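Local coordinates for epoxyqueuosine reductase (Streptococcus thermophilus, PDB 5D6S), which belongs to the QueG reductase family and holds cobalamin and two iron-sulfur clusters in one chain, followed by an array of packed helices, at residues A[319-323]-A[350-356]; A[342-346]-A[375-379]; A[294-298]-A[334-340]; A[114-119]-A[287-293]; A[48-54]-A[165-170]. All coordinates share one frame; numbering follows the deposited sequence.

Interaction 1: A[319-323]-A[350-356]; sequences NILQR and NPIHTAT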
# COMPACT_ATOMS: atom_id res chain seq x y z
N ASN A 319 13.79 -5.42 -5.60
CA ASN A 319 13.72 -5.26 -7.04
C ASN A 319 12.57 -4.39 -7.55
O ASN A 319 12.79 -3.51 -8.41
CB ASN A 319 13.72 -6.59 -7.72
CG ASN A 319 15.10 -7.26 -7.74
OD1 ASN A 319 16.11 -6.71 -7.38
ND2 ASN A 319 15.10 -8.48 -8.20
N ILE A 320 11.37 -4.58 -7.03
CA ILE A 320 10.28 -3.71 -7.46
C ILE A 320 10.54 -2.24 -7.06
O ILE A 320 10.26 -1.31 -7.82
CB ILE A 320 8.91 -4.15 -6.94
CG1 ILE A 320 8.91 -4.36 -5.44
CG2 ILE A 320 8.43 -5.39 -7.66
CD1 ILE A 320 7.52 -4.33 -4.86
N LEU A 321 11.14 -2.04 -5.91
CA LEU A 321 11.47 -0.69 -5.48
C LEU A 321 12.57 -0.06 -6.30
O LEU A 321 12.46 1.10 -6.66
CB LEU A 321 11.85 -0.69 -3.99
CG LEU A 321 10.76 -1.29 -3.09
CD1 LEU A 321 11.17 -1.19 -1.64
CD2 LEU A 321 9.43 -0.57 -3.30
N GLN A 322 13.62 -0.82 -6.64
CA GLN A 322 14.69 -0.26 -7.46
C GLN A 322 14.19 0.06 -8.87
O GLN A 322 14.57 1.08 -9.45
CB GLN A 322 15.91 -1.17 -7.45
CG GLN A 322 16.56 -1.19 -6.07
CD GLN A 322 17.78 -2.10 -5.97
OE1 GLN A 322 17.89 -3.09 -6.69
NE2 GLN A 322 18.68 -1.78 -5.04
N ARG A 323 13.33 -0.80 -9.43
CA ARG A 323 12.68 -0.48 -10.68
C ARG A 323 12.00 0.90 -10.56
O ARG A 323 12.15 1.76 -11.41
CB ARG A 323 11.63 -1.55 -11.09
CG ARG A 323 10.56 -0.99 -12.02
CD ARG A 323 9.69 -1.96 -12.77
NE ARG A 323 8.51 -2.61 -12.14
CZ ARG A 323 7.94 -2.37 -10.97
NH1 ARG A 323 8.36 -1.43 -10.13
NH2 ARG A 323 6.91 -3.10 -10.61
N ASN A 350 20.05 -7.72 -13.87
CA ASN A 350 18.60 -7.67 -13.70
C ASN A 350 17.91 -7.07 -14.96
O ASN A 350 17.95 -5.85 -15.18
CB ASN A 350 18.25 -6.84 -12.46
CG ASN A 350 16.76 -6.82 -12.16
OD1 ASN A 350 15.93 -6.75 -13.07
ND2 ASN A 350 16.43 -6.89 -10.90
N PRO A 351 17.29 -7.91 -15.78
CA PRO A 351 16.72 -7.42 -17.04
C PRO A 351 15.59 -6.41 -16.89
O PRO A 351 15.50 -5.48 -17.69
CB PRO A 351 16.21 -8.69 -17.71
CG PRO A 351 17.01 -9.78 -17.11
CD PRO A 351 17.29 -9.38 -15.70
N ILE A 352 14.72 -6.58 -15.90
CA ILE A 352 13.66 -5.57 -15.70
C ILE A 352 14.27 -4.20 -15.49
O ILE A 352 13.87 -3.21 -16.14
CB ILE A 352 12.72 -5.89 -14.53
CG1 ILE A 352 11.55 -6.72 -14.99
CG2 ILE A 352 12.08 -4.63 -13.96
CD1 ILE A 352 11.95 -7.98 -15.68
N HIS A 353 15.30 -4.14 -14.63
CA HIS A 353 16.02 -2.89 -14.41
C HIS A 353 16.71 -2.36 -15.66
O HIS A 353 16.64 -1.16 -15.94
CB HIS A 353 17.05 -3.04 -13.31
CG HIS A 353 16.46 -3.31 -11.97
ND1 HIS A 353 17.19 -3.81 -10.92
CD2 HIS A 353 15.19 -3.20 -11.53
CE1 HIS A 353 16.41 -3.93 -9.86
NE2 HIS A 353 15.18 -3.58 -10.21
N THR A 354 17.35 -3.24 -16.41
CA THR A 354 17.97 -2.84 -17.66
C THR A 354 16.97 -2.17 -18.58
O THR A 354 17.20 -1.07 -19.11
CB THR A 354 18.58 -4.05 -18.37
OG1 THR A 354 19.63 -4.61 -17.57
CG2 THR A 354 19.16 -3.66 -19.75
N ALA A 355 15.86 -2.85 -18.82
CA ALA A 355 14.86 -2.33 -19.76
C ALA A 355 14.28 -1.01 -19.25
O ALA A 355 14.00 -0.09 -20.00
CB ALA A 355 13.76 -3.34 -19.95
N THR A 356 14.11 -0.93 -17.96
CA THR A 356 13.55 0.30 -17.37
C THR A 356 14.58 1.42 -17.54
O THR A 356 14.24 2.51 -17.98
CB THR A 356 13.17 0.08 -15.92
OG1 THR A 356 12.29 -1.05 -15.84
CG2 THR A 356 12.52 1.29 -15.37
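His353 and Arg323 bury more surface here than any other residues of the contact, and their CA atoms form its closest backbone pair at 5.6 Å. They join helices 318-331 and 351-364, whose short segments run almost parallel, at 8° with axes 9.8 Å apart. The imidazole of His353 spans this gap with its CG anti to the carbonyl carbon (chi1 -65°). Its NE2 donates to Asn319 O at 3.0 Å, an almost straight bond (176° at the hydrogen) that meets the ring at its edge and in its plane. Asn319 O also receives the helical bond from Arg323 N at 2.9 Å, so two donors grip this carbonyl. CE1 of the ring lies 3.7 Å from Gln322 CB, while CD2 lies 3.9 Å from Arg323 CB. The amide of Gln322 is turned to Phe296 O and Leu299 O. The bent chain of Arg323 runs on past Ile352, bringing CD to 3.8 Å from CG2, and its NE reaches Gly246 O. Asn350 caps helix 351-364 by accepting His353 N at OD1, 3.1 Å away, which ties the backbone of the bridging residue as well. A carbonyl acceptor implies that NE2 carries a proton, which the contact would favour. The histidine therefore acts as a directional polar cross-link between two helices, and the remaining contacts around its ring are mainly van der Waals.

Interaction 2: A[342-346]-A[375-379]; sequences MEIID and YMRGL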
# COMPACT_ATOMS: atom_id res chain seq x y z
N MET A 342 23.77 3.56 -17.01
CA MET A 342 24.59 2.94 -18.02
C MET A 342 25.21 1.70 -17.41
O MET A 342 25.35 0.70 -18.08
CB MET A 342 25.64 3.90 -18.58
CG MET A 342 25.17 4.77 -19.74
SD MET A 342 26.24 6.24 -20.01
CE MET A 342 26.59 6.01 -21.76
N GLU A 343 25.56 1.76 -16.14
CA GLU A 343 26.16 0.62 -15.42
C GLU A 343 25.16 -0.53 -15.29
O GLU A 343 25.51 -1.70 -15.52
CB GLU A 343 26.67 1.03 -14.03
CG GLU A 343 27.95 1.87 -14.08
CD GLU A 343 28.33 2.55 -12.75
OE1 GLU A 343 27.86 2.09 -11.69
OE2 GLU A 343 29.10 3.54 -12.80
N ILE A 344 23.93 -0.20 -14.92
CA ILE A 344 22.88 -1.20 -14.82
C ILE A 344 22.71 -1.92 -16.16
O ILE A 344 22.67 -3.14 -16.23
CB ILE A 344 21.56 -0.54 -14.40
CG1 ILE A 344 21.61 -0.18 -12.93
CG2 ILE A 344 20.37 -1.46 -14.64
CD1 ILE A 344 20.57 0.82 -12.54
N ILE A 345 22.61 -1.13 -17.22
CA ILE A 345 22.38 -1.66 -18.56
C ILE A 345 23.54 -2.55 -19.06
O ILE A 345 23.29 -3.55 -19.71
CB ILE A 345 22.16 -0.53 -19.58
CG1 ILE A 345 20.86 0.22 -19.30
CG2 ILE A 345 22.17 -1.08 -20.99
CD1 ILE A 345 20.75 1.53 -20.06
N ASP A 346 24.77 -2.17 -18.80
CA ASP A 346 25.91 -2.91 -19.34
C ASP A 346 26.13 -4.20 -18.55
O ASP A 346 26.32 -5.26 -19.13
CB ASP A 346 27.11 -1.97 -19.57
CG ASP A 346 26.79 -0.91 -20.73
OD1 ASP A 346 26.67 -1.36 -21.92
OD2 ASP A 346 26.61 0.34 -20.48
N TYR A 375 26.08 5.32 -28.41
CA TYR A 375 25.95 4.40 -27.26
C TYR A 375 24.70 3.58 -27.45
O TYR A 375 24.72 2.36 -27.35
CB TYR A 375 25.87 5.15 -25.92
CG TYR A 375 25.44 4.29 -24.75
CD1 TYR A 375 26.28 3.30 -24.25
CD2 TYR A 375 24.19 4.42 -24.16
CE1 TYR A 375 25.90 2.46 -23.20
CE2 TYR A 375 23.80 3.59 -23.09
CZ TYR A 375 24.67 2.61 -22.62
OH TYR A 375 24.35 1.77 -21.54
N MET A 376 23.59 4.30 -27.68
CA MET A 376 22.25 3.70 -27.74
C MET A 376 22.14 2.81 -28.96
O MET A 376 21.71 1.68 -28.85
CB MET A 376 21.18 4.81 -27.77
CG MET A 376 19.74 4.36 -27.70
SD MET A 376 19.28 3.45 -26.23
CE MET A 376 19.46 4.74 -24.97
N ARG A 377 22.55 3.33 -30.11
CA ARG A 377 22.55 2.55 -31.35
C ARG A 377 23.28 1.22 -31.12
O ARG A 377 22.89 0.18 -31.65
CB ARG A 377 23.22 3.33 -32.50
CG ARG A 377 23.08 2.71 -33.89
CD ARG A 377 23.77 3.53 -35.00
NE ARG A 377 23.40 4.97 -34.98
CZ ARG A 377 24.20 5.97 -34.62
NH1 ARG A 377 25.45 5.74 -34.24
NH2 ARG A 377 23.75 7.23 -34.64
N GLY A 378 24.34 1.28 -30.32
CA GLY A 378 25.25 0.15 -30.12
C GLY A 378 24.90 -0.89 -29.05
O GLY A 378 25.61 -1.89 -28.91
N LEU A 379 23.81 -0.69 -28.32
CA LEU A 379 23.28 -1.74 -27.46
C LEU A 379 22.61 -2.73 -28.38
O LEU A 379 22.06 -2.34 -29.41
CB LEU A 379 22.20 -1.20 -26.52
CG LEU A 379 22.54 -0.03 -25.60
CD1 LEU A 379 21.30 0.46 -24.87
CD2 LEU A 379 23.61 -0.41 -24.61
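A Met-aromatic contact between Met342 and Tyr375 ties helix 338-347 to the end of helix 370-377 within the all-helical C-terminal part of the chain, an arrangement consistent with the HEAT-like helices of this family. The two side chains slide past one another in opposite directions. The methyl CE of Met342 sits over the middle of one ring face, 3.6 Å from the Tyr375 centroid and 8° off the normal, which satisfies the geometry of a CH-pi contact. Its SD stands farther above the same ring, 4.8 Å from the centroid, and CG touches Tyr375 CZ at 3.6 Å. The ring reaches across because its CG is anti to the backbone N (chi1 168°), which carries the phenol across to helix 338-347. There the hydroxyl is surrounded by Met342, Ile345 and Asp346; Ile345 CG2 approaches Tyr375 OH to 3.6 Å. Ile345 CG2 also meets Leu379 CD2 at 4.0 Å, the two side chains crossing at about a right angle. Ile345 continues this apolar layer onto Ala357, Ile358 and Leu361 of helix 351-364, and Leu379 packs on Trp390. Tyr375 OH donates to Asp346 OD2 at 2.9 Å, meeting the oxygen from above the carboxylate plane (38° out of it).

Interaction 3: A[294-298]-A[334-340]; sequences LPFLE and DRNAIVK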
# COMPACT_ATOMS: atom_id res chain seq x y z
N LEU A 294 19.74 7.31 -5.85
CA LEU A 294 20.92 6.67 -6.38
C LEU A 294 21.60 5.78 -5.33
O LEU A 294 22.09 4.69 -5.67
CB LEU A 294 21.90 7.69 -6.97
CG LEU A 294 21.41 8.32 -8.28
CD1 LEU A 294 22.15 9.62 -8.54
CD2 LEU A 294 21.58 7.34 -9.44
N PRO A 295 21.61 6.23 -4.06
CA PRO A 295 22.14 5.33 -3.03
C PRO A 295 21.24 4.12 -2.85
O PRO A 295 21.74 3.00 -2.65
CB PRO A 295 22.16 6.18 -1.75
CG PRO A 295 22.24 7.59 -2.23
CD PRO A 295 21.49 7.61 -3.57
N PHE A 296 19.93 4.33 -2.98
CA PHE A 296 18.99 3.21 -2.97
C PHE A 296 19.27 2.17 -4.07
O PHE A 296 19.19 0.97 -3.82
CB PHE A 296 17.58 3.71 -3.15
CG PHE A 296 16.54 2.68 -2.87
CD1 PHE A 296 16.28 2.29 -1.58
CD2 PHE A 296 15.83 2.10 -3.91
CE1 PHE A 296 15.33 1.33 -1.31
CE2 PHE A 296 14.85 1.16 -3.65
CZ PHE A 296 14.60 0.78 -2.35
N LEU A 297 19.64 2.64 -5.26
CA LEU A 297 20.02 1.74 -6.34
C LEU A 297 21.32 1.02 -6.09
O LEU A 297 21.67 0.16 -6.87
CB LEU A 297 20.11 2.48 -7.67
CG LEU A 297 18.82 3.09 -8.20
CD1 LEU A 297 19.06 3.89 -9.47
CD2 LEU A 297 17.81 2.00 -8.47
N GLU A 298 22.07 1.36 -5.05
CA GLU A 298 23.31 0.64 -4.73
C GLU A 298 23.04 -0.53 -3.80
O GLU A 298 23.90 -1.37 -3.58
CB GLU A 298 24.35 1.53 -4.04
CG GLU A 298 24.85 2.71 -4.85
CD GLU A 298 25.50 2.30 -6.16
OE1 GLU A 298 26.30 1.34 -6.18
OE2 GLU A 298 25.19 2.98 -7.17
N ASP A 334 16.88 13.45 -14.05
CA ASP A 334 18.11 13.63 -13.28
C ASP A 334 19.33 13.24 -14.09
O ASP A 334 19.64 12.05 -14.20
CB ASP A 334 18.08 12.80 -11.99
CG ASP A 334 19.25 13.12 -11.06
OD1 ASP A 334 20.06 14.04 -11.38
OD2 ASP A 334 19.34 12.47 -9.98
N ARG A 335 20.03 14.23 -14.62
CA ARG A 335 21.26 13.98 -15.38
C ARG A 335 22.32 13.24 -14.56
O ARG A 335 23.16 12.56 -15.12
CB ARG A 335 21.86 15.27 -15.94
CG ARG A 335 21.02 15.92 -17.03
CD ARG A 335 21.80 17.03 -17.73
NE ARG A 335 22.92 16.51 -18.51
CZ ARG A 335 22.81 15.94 -19.71
NH1 ARG A 335 21.61 15.79 -20.29
NH2 ARG A 335 23.90 15.51 -20.33
N ASN A 336 22.24 13.32 -13.24
CA ASN A 336 23.23 12.62 -12.40
C ASN A 336 23.07 11.11 -12.33
O ASN A 336 23.95 10.39 -11.85
CB ASN A 336 23.25 13.19 -10.98
CG ASN A 336 23.71 14.62 -10.94
OD1 ASN A 336 24.36 15.12 -11.85
ND2 ASN A 336 23.32 15.32 -9.90
N ALA A 337 21.94 10.61 -12.82
CA ALA A 337 21.73 9.17 -12.81
C ALA A 337 22.35 8.49 -14.05
O ALA A 337 22.47 7.27 -14.09
CB ALA A 337 20.25 8.90 -12.73
N ILE A 338 22.70 9.27 -15.07
CA ILE A 338 22.99 8.70 -16.38
C ILE A 338 24.05 7.62 -16.22
O ILE A 338 23.90 6.52 -16.75
CB ILE A 338 23.38 9.77 -17.40
CG1 ILE A 338 22.14 10.63 -17.74
CG2 ILE A 338 23.91 9.18 -18.68
CD1 ILE A 338 22.43 11.89 -18.54
N VAL A 339 25.12 7.92 -15.51
CA VAL A 339 26.24 6.99 -15.48
C VAL A 339 25.82 5.70 -14.76
O VAL A 339 26.22 4.58 -15.12
CB VAL A 339 27.58 7.60 -14.98
CG1 VAL A 339 27.40 8.92 -14.26
CG2 VAL A 339 28.36 6.61 -14.12
N LYS A 340 24.98 5.86 -13.75
CA LYS A 340 24.45 4.68 -13.05
C LYS A 340 23.54 3.82 -13.92
O LYS A 340 23.55 2.59 -13.87
CB LYS A 340 23.70 5.11 -11.79
CG LYS A 340 23.15 3.95 -10.97
CD LYS A 340 24.21 2.95 -10.61
CE LYS A 340 23.63 1.84 -9.73
NZ LYS A 340 24.68 0.85 -9.35
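Leu294 and Ala337 form the nearest backbone pair, their CA atoms 6.9 Å apart, where the short helix 293-296 meets the turn that leads into helix 338-347. That turn is shaped in part by Asp334, whose OD1 accepts from Asn336 N at 3.0 Å as an Asx turn. The two methyls of Leu294 go to different partners: CD1 rests against the carbonyl Asn336 O at 3.8 Å, whereas CD2 touches Ala337 CB at 3.9 Å and Lys340 CB at the same separation. Lys340 and Leu294 run past each other in opposite directions. The lysine leaves its backbone with CG anti to N (chi1 -178°), bends at chi2 (54°), and is extended beyond; this route carries its methylenes along Leu294 and takes CE to 4.1 Å from Leu297 CB. At the end of the chain NZ forms a salt bridge with Glu298 OE2 at 3.1 Å, although the hydrogen bond within it is weak. Glu298 reaches the ammonium by folding at its own chi2. Thus the methylenes and the ammonium of one lysine serve different neighbours, with the ion pair at the more exposed margin of the contact. Leu294, Leu297 and Asp334 also pack on Leu329 of helix 318-331, and Ile338 turns to Leu361 and Ile364 of helix 351-364.

Interaction 4: A[114-119]-A[287-293]; sequences FKRGKI and DLAMPEL. Unlike the reference sequence in segment 287-293: Asp287 (reference Glu).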
# COMPACT_ATOMS: atom_id res chain seq x y z
N PHE A 114 21.98 14.04 -3.53
CA PHE A 114 21.10 13.04 -4.10
C PHE A 114 19.63 13.36 -3.98
O PHE A 114 19.12 13.55 -2.87
CB PHE A 114 21.34 11.73 -3.39
CG PHE A 114 22.73 11.23 -3.54
CD1 PHE A 114 23.29 11.06 -4.82
CD2 PHE A 114 23.49 10.91 -2.42
CE1 PHE A 114 24.58 10.60 -4.97
CE2 PHE A 114 24.79 10.44 -2.56
CZ PHE A 114 25.33 10.28 -3.83
N LYS A 115 18.93 13.38 -5.11
CA LYS A 115 17.49 13.66 -5.08
C LYS A 115 16.77 12.46 -4.45
O LYS A 115 17.24 11.32 -4.48
CB LYS A 115 16.94 14.01 -6.47
CG LYS A 115 17.93 14.73 -7.37
CD LYS A 115 17.27 15.62 -8.42
CE LYS A 115 18.26 15.92 -9.54
NZ LYS A 115 18.13 17.30 -10.07
N ARG A 116 15.60 12.74 -3.89
CA ARG A 116 14.87 11.78 -3.07
C ARG A 116 13.51 11.43 -3.70
O ARG A 116 12.88 12.26 -4.36
CB ARG A 116 14.63 12.36 -1.67
CG ARG A 116 15.87 12.60 -0.85
CD ARG A 116 15.57 13.24 0.51
NE ARG A 116 16.10 12.39 1.57
CZ ARG A 116 17.26 12.56 2.18
NH1 ARG A 116 17.66 11.69 3.10
NH2 ARG A 116 18.03 13.61 1.91
N GLY A 117 13.07 10.20 -3.48
CA GLY A 117 11.72 9.80 -3.83
C GLY A 117 10.88 9.77 -2.58
O GLY A 117 11.40 9.88 -1.47
N LYS A 118 9.57 9.65 -2.75
CA LYS A 118 8.64 9.49 -1.64
C LYS A 118 8.13 8.06 -1.61
O LYS A 118 8.13 7.36 -2.60
CB LYS A 118 7.43 10.42 -1.76
CG LYS A 118 7.71 11.91 -1.94
CD LYS A 118 6.44 12.63 -2.43
CE LYS A 118 6.71 14.04 -2.93
NZ LYS A 118 7.25 14.93 -1.86
N ILE A 119 7.63 7.66 -0.47
CA ILE A 119 7.17 6.31 -0.25
C ILE A 119 6.03 6.39 0.79
O ILE A 119 6.21 6.96 1.84
CB ILE A 119 8.32 5.40 0.21
CG1 ILE A 119 7.67 4.16 0.88
CG2 ILE A 119 9.29 6.25 1.04
CD1 ILE A 119 7.91 3.83 2.34
N ASP A 287 14.78 9.11 6.30
CA ASP A 287 15.59 8.58 5.17
C ASP A 287 15.04 7.29 4.59
O ASP A 287 15.37 6.90 3.47
CB ASP A 287 17.04 8.35 5.59
CG ASP A 287 17.86 9.62 5.61
OD1 ASP A 287 17.31 10.71 5.35
OD2 ASP A 287 19.08 9.55 5.90
N LEU A 288 14.24 6.58 5.39
CA LEU A 288 13.47 5.43 4.92
C LEU A 288 12.14 5.84 4.37
O LEU A 288 11.52 5.07 3.66
CB LEU A 288 13.20 4.46 6.06
CG LEU A 288 14.45 3.92 6.74
CD1 LEU A 288 14.09 2.71 7.58
CD2 LEU A 288 15.56 3.58 5.76
N ALA A 289 11.68 7.03 4.72
CA ALA A 289 10.40 7.51 4.23
C ALA A 289 10.56 8.37 3.00
O ALA A 289 9.59 8.62 2.29
CB ALA A 289 9.69 8.30 5.32
N MET A 290 11.76 8.86 2.76
CA MET A 290 12.04 9.69 1.58
C MET A 290 13.46 9.37 1.15
O MET A 290 14.36 10.17 1.35
CB MET A 290 11.85 11.18 1.91
CG MET A 290 10.38 11.52 2.10
SD MET A 290 10.01 13.27 2.01
CE MET A 290 8.21 13.23 2.04
N PRO A 291 13.64 8.17 0.59
CA PRO A 291 14.97 7.66 0.35
C PRO A 291 15.67 8.30 -0.81
O PRO A 291 15.05 8.68 -1.80
CB PRO A 291 14.74 6.17 0.10
CG PRO A 291 13.38 6.11 -0.47
CD PRO A 291 12.60 7.22 0.14
N GLU A 292 16.97 8.44 -0.65
CA GLU A 292 17.83 9.00 -1.67
C GLU A 292 17.94 7.92 -2.74
O GLU A 292 18.28 6.77 -2.43
CB GLU A 292 19.21 9.37 -1.08
CG GLU A 292 19.17 10.46 0.01
CD GLU A 292 20.52 10.65 0.70
OE1 GLU A 292 21.23 11.65 0.42
OE2 GLU A 292 20.89 9.77 1.50
N LEU A 293 17.64 8.28 -3.97
CA LEU A 293 17.41 7.30 -5.03
C LEU A 293 18.68 6.58 -5.50
O LEU A 293 18.70 5.36 -5.53
CB LEU A 293 16.71 7.95 -6.21
CG LEU A 293 15.32 8.50 -5.78
CD1 LEU A 293 14.81 9.53 -6.78
CD2 LEU A 293 14.33 7.37 -5.60
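The guanidinium of Arg116 has Glu292 CG over the centre of one face, 3.6 Å from CZ, while Met290 O and Asp287 OD1 lie at its edge. The Glu292 carboxylate is stacked in parallel with it, the planes 2° apart; the two charges are near, but no N-H points at the acid, whose OE1 bonds to Thr112 OG1. The same OE1 lies at the edge of the Phe114 ring, 3.7 Å from Phe114 CD2. Within the guanidinium plane, Arg116 NE donates to Met290 O at 2.8 Å, nearly along the C=O axis. NH1 and OD1 of Asp287, which replaces the reference glutamate, are placed as a salt bridge, but so close that the detail is doubtful. A bend at chi3 (123°) turns the arginine head toward both acceptors. The backbones themselves run alongside in a single beta bridge, Arg116 opposite Glu292: Leu293 N donates to Lys115 O at 3.1 Å, and Gly117 N donates to Pro291 O at 3.0 Å. Leu293 CG lies 3.6 Å from Gly117 N and leads on to Ala325 and Leu329 of helix 318-331. Arg116 is thus held in plane by Met290 O and covered on one face by Glu292; the nearby acids should favour its positive charge.

Interaction 5: A[48-54]-A[165-170]; sequences FTTADDF and AVAKRA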
# COMPACT_ATOMS: atom_id res chain seq x y z
N PHE A 48 -17.27 -3.38 17.55
CA PHE A 48 -17.78 -4.72 17.77
C PHE A 48 -18.87 -4.98 16.76
O PHE A 48 -19.61 -4.09 16.37
CB PHE A 48 -18.33 -4.87 19.18
CG PHE A 48 -17.32 -4.59 20.26
CD1 PHE A 48 -17.08 -3.28 20.67
CD2 PHE A 48 -16.58 -5.62 20.83
CE1 PHE A 48 -16.13 -3.00 21.64
CE2 PHE A 48 -15.63 -5.34 21.81
CZ PHE A 48 -15.41 -4.02 22.22
N THR A 49 -18.94 -6.22 16.31
CA THR A 49 -19.97 -6.60 15.37
C THR A 49 -20.16 -8.10 15.45
O THR A 49 -19.37 -8.81 16.06
CB THR A 49 -19.64 -6.17 13.93
OG1 THR A 49 -20.51 -6.84 13.01
CG2 THR A 49 -18.21 -6.52 13.59
N THR A 50 -21.24 -8.56 14.84
CA THR A 50 -21.58 -9.97 14.91
C THR A 50 -20.65 -10.74 13.99
O THR A 50 -20.04 -10.17 13.08
CB THR A 50 -23.04 -10.24 14.50
OG1 THR A 50 -23.22 -9.92 13.12
CG2 THR A 50 -24.00 -9.41 15.36
N ALA A 51 -20.57 -12.04 14.23
CA ALA A 51 -19.98 -12.96 13.29
C ALA A 51 -20.98 -13.32 12.17
O ALA A 51 -20.87 -14.39 11.57
CB ALA A 51 -19.53 -14.22 14.01
N ASP A 52 -21.96 -12.46 11.92
CA ASP A 52 -22.91 -12.72 10.84
C ASP A 52 -22.16 -12.60 9.54
O ASP A 52 -21.28 -11.74 9.40
CB ASP A 52 -24.08 -11.73 10.84
CG ASP A 52 -25.11 -12.03 11.91
OD1 ASP A 52 -25.01 -13.07 12.58
OD2 ASP A 52 -26.03 -11.21 12.07
N ASP A 53 -22.52 -13.44 8.60
CA ASP A 53 -21.82 -13.43 7.35
C ASP A 53 -22.01 -12.09 6.58
O ASP A 53 -22.68 -11.18 7.05
CB ASP A 53 -22.13 -14.69 6.53
CG ASP A 53 -23.60 -14.95 6.36
OD1 ASP A 53 -24.29 -14.06 5.80
OD2 ASP A 53 -24.04 -16.06 6.73
N PHE A 54 -21.36 -11.97 5.43
CA PHE A 54 -21.32 -10.72 4.70
C PHE A 54 -21.81 -10.92 3.28
O PHE A 54 -21.31 -10.26 2.36
CB PHE A 54 -19.88 -10.17 4.62
CG PHE A 54 -19.29 -9.72 5.93
CD1 PHE A 54 -18.78 -10.63 6.83
CD2 PHE A 54 -19.18 -8.36 6.22
CE1 PHE A 54 -18.23 -10.23 8.03
CE2 PHE A 54 -18.63 -7.94 7.41
CZ PHE A 54 -18.15 -8.87 8.32
N ALA A 165 -14.74 -3.87 5.41
CA ALA A 165 -16.18 -4.03 5.62
C ALA A 165 -16.49 -4.47 7.04
O ALA A 165 -17.57 -4.20 7.59
CB ALA A 165 -16.75 -5.04 4.62
N VAL A 166 -15.54 -5.16 7.63
CA VAL A 166 -15.63 -5.51 9.03
C VAL A 166 -15.62 -4.25 9.89
O VAL A 166 -16.48 -4.07 10.74
CB VAL A 166 -14.47 -6.43 9.45
CG1 VAL A 166 -14.34 -6.49 10.96
CG2 VAL A 166 -14.68 -7.81 8.87
N ALA A 167 -14.65 -3.37 9.65
CA ALA A 167 -14.52 -2.13 10.40
C ALA A 167 -15.73 -1.19 10.23
O ALA A 167 -16.01 -0.38 11.11
CB ALA A 167 -13.25 -1.41 10.01
N LYS A 168 -16.43 -1.30 9.10
CA LYS A 168 -17.66 -0.54 8.92
C LYS A 168 -18.81 -1.07 9.81
O LYS A 168 -19.35 -0.31 10.61
CB LYS A 168 -18.12 -0.53 7.46
CG LYS A 168 -19.42 0.24 7.29
CD LYS A 168 -19.87 0.35 5.86
CE LYS A 168 -21.38 0.30 5.80
NZ LYS A 168 -21.87 0.22 4.41
N ARG A 169 -19.16 -2.35 9.66
CA ARG A 169 -20.16 -2.96 10.56
C ARG A 169 -19.84 -2.75 12.04
O ARG A 169 -20.74 -2.83 12.87
CB ARG A 169 -20.34 -4.48 10.34
CG ARG A 169 -21.27 -4.86 9.20
CD ARG A 169 -22.09 -6.13 9.47
NE ARG A 169 -21.38 -7.18 10.23
CZ ARG A 169 -21.26 -8.47 9.87
NH1 ARG A 169 -20.61 -9.32 10.67
NH2 ARG A 169 -21.78 -8.93 8.74
N ALA A 170 -18.58 -2.55 12.39
CA ALA A 170 -18.21 -2.38 13.78
C ALA A 170 -18.17 -0.91 14.20
O ALA A 170 -17.80 -0.57 15.32
CB ALA A 170 -16.87 -3.04 14.06
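Asp52 O is gripped by two nitrogens of Arg169, NH1 at 2.8 Å and NH2 at 2.9 Å, in the loop that follows strand 45-50 at the edge of the antiparallel sheet. Only the NH1 bond lies in the carbonyl plane on a lone pair; NH2 comes from above it. The short segments of helix 165-169 and strand 48-50 cross at 102°, and this arginine at the helix end bonds to backbone carbonyls of the strand end and the loop: NH2 also donates to Asp53 O at 3.0 Å, and NH1 makes a weak bond to Thr50 O. NE donates to Thr49 OG1 at 2.9 Å, the angle at the hydrogen being 161°. An ST turn, Asp52 N to Thr50 OG1, holds the loop in its curve. Bends at chi2 and chi3 bring the guanidinium flat onto Phe54 as a cation-pi stack, planes 10° apart and centres 3.8 Å from each other. Thr50 OG1 lies over the opposite face. The bonds at the edge and the ring on one face together fix the rotation of the group. Next door, Lys168 touches cobalamin, so the helix joins this loop to the pocket. Along the helix, Phe54 CZ also packs against Val166 CG2 at 3.7 Å, and Thr49 CG2 meets Ala170 CB at 3.8 Å.

Overall arrangement
Interactions 1 to 4 lie near one another, three wholly within the C-terminal helices and their turns, while interaction 4 brings in the 114-119 loop. Interaction 5 lies on the other side of the chain's centre, its centre about 41 Å from that of interaction 1 and about 55 Å from that of interaction 2. Interactions 2 and 3 share helix 338-347. Interaction 1 touches both, through Thr354 and His353 on Ile344 and Ile345, and through Gln322 and Leu321 on Phe296. Interaction 4 abuts interaction 3, with Phe114 packed on Pro295. Cobalamin lies between the two groups: the side chain of Ala165 is about 4 Å from it, that of Ile119 about 9 Å and that of Arg323 about 12 Å.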